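Local atomic coordinates of phosphoacetylglucosamine mutase (Aspergillus lentulus, PDB entry 5O9X), a protein that probably interconverts N-acetylglucosamine 6-phosphate and N-acetylglucosamine 1-phosphate as a fungal phosphomutase, with glucose 1,6-bisphosphate bound here. Residues A338-G342 with S343-Y347. The protein carries 1 engineered substitution. Sequence-based numbering, arbitrary orientation.
Sequences AYANG and SSTEY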
# COMPACT_ATOMS: atom_id res chain seq x y z
N ALA A 338 4.51 8.56 11.24
CA ALA A 338 5.06 8.56 12.59
C ALA A 338 5.62 7.17 12.94
O ALA A 338 6.45 7.09 13.83
CB ALA A 338 3.95 9.02 13.58
N TYR A 339 5.27 6.12 12.17
CA TYR A 339 5.79 4.78 12.44
C TYR A 339 7.24 4.68 11.92
O TYR A 339 7.89 3.63 12.19
CB TYR A 339 4.95 3.72 11.68
CG TYR A 339 3.59 3.56 12.37
CD1 TYR A 339 3.52 2.88 13.59
CD2 TYR A 339 2.47 4.20 11.89
CE1 TYR A 339 2.33 2.75 14.27
CE2 TYR A 339 1.24 4.07 12.56
CZ TYR A 339 1.22 3.38 13.77
OH TYR A 339 0.05 3.29 14.51
N ALA A 340 7.73 5.66 11.13
CA ALA A 340 9.11 5.59 10.67
C ALA A 340 10.10 5.63 11.83
O ALA A 340 9.94 6.43 12.78
CB ALA A 340 9.44 6.73 9.70
N ASN A 341 11.09 4.78 11.78
CA ASN A 341 12.12 4.81 12.83
C ASN A 341 12.81 6.19 12.86
O ASN A 341 13.15 6.75 11.80
CB ASN A 341 13.16 3.75 12.53
CG ASN A 341 14.01 3.45 13.72
OD1 ASN A 341 14.97 4.19 13.99
ND2 ASN A 341 13.63 2.43 14.47
N GLY A 342 13.00 6.75 14.06
CA GLY A 342 13.62 8.10 14.17
C GLY A 342 14.97 8.14 13.50
O GLY A 342 15.35 9.18 13.07
N SER A 343 15.72 7.04 13.48
CA SER A 343 17.01 7.06 12.80
C SER A 343 16.90 7.29 11.28
O SER A 343 17.85 7.91 10.67
CB SER A 343 17.79 5.78 13.04
OG SER A 343 18.16 5.70 14.41
N SER A 344 15.79 6.86 10.66
CA SER A 344 15.62 7.02 9.21
C SER A 344 15.33 8.50 8.92
O SER A 344 15.87 9.05 7.96
CB SER A 344 14.45 6.12 8.66
OG SER A 344 13.19 6.56 9.13
N THR A 345 14.54 9.14 9.79
CA THR A 345 14.28 10.57 9.66
C THR A 345 15.59 11.41 9.76
O THR A 345 15.78 12.35 9.00
CB THR A 345 13.23 11.00 10.71
OG1 THR A 345 12.06 10.10 10.65
CG2 THR A 345 12.79 12.51 10.52
N GLU A 346 16.42 11.06 10.73
CA GLU A 346 17.66 11.71 11.01
C GLU A 346 18.62 11.54 9.79
O GLU A 346 19.29 12.49 9.39
CB GLU A 346 18.26 11.06 12.28
CG GLU A 346 19.69 11.58 12.59
CD GLU A 346 20.38 10.90 13.79
OE1 GLU A 346 20.51 9.60 13.90
OE2 GLU A 346 20.82 11.72 14.65
N TYR A 347 18.66 10.33 9.23
CA TYR A 347 19.44 10.02 8.03
C TYR A 347 19.01 10.88 6.87
O TYR A 347 19.85 11.43 6.14
CB TYR A 347 19.37 8.53 7.70
CG TYR A 347 20.14 8.08 6.42
CD1 TYR A 347 21.54 7.85 6.45
CD2 TYR A 347 19.47 7.83 5.23
CE1 TYR A 347 22.23 7.44 5.29
CE2 TYR A 347 20.15 7.35 4.09
CZ TYR A 347 21.53 7.21 4.14
OH TYR A 347 22.17 6.77 2.99
O HOH W 1 10.45 9.12 12.55
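Asn341 and Ser343 meet at an N-cap, where the extended backbone of Ala340 and Asn341, leading from strand 332-337, turns into helix 342-350 at Gly342. The helix belongs to the third domain of this phosphohexomutase. The side chain of Asn341 runs with CG trans to the main-chain N (chi1 -164°), which puts its amide at the N-terminal end of the helix, and OD1 accepts from Ser343 N at 3.0 Å, the donor tilted 17° from the amide's carbonyl plane. ND2 donates to Leu456 O, so that bonds at both ends hold the amide's rotation, and Ser343 OG is hydrogen-bonded to Thr454 O. The main-chain carbonyl of Asn341 is gripped twice by Ser344: OG donates to Asn341 O at 2.7 Å in the carbonyl plane, whereas Ser344 N reaches Asn341 O at 2.9 Å from well above it. Ser344 OG lies between its own backbone N and carbonyl carbon (chi1 68°), which turns it back to Asn341 O, and touches Ala340 CB at 3.8 Å. Further along, Glu346 N donates to Gly342 O at 3.2 Å, a regular helical bond. The Gln336 amide bonds both Ser344 OG and Thr345 OG1, and one water bridges the loop to the helix, donating to Ala340 O and to Thr345 OG1, each 2.7 Å from the water oxygen.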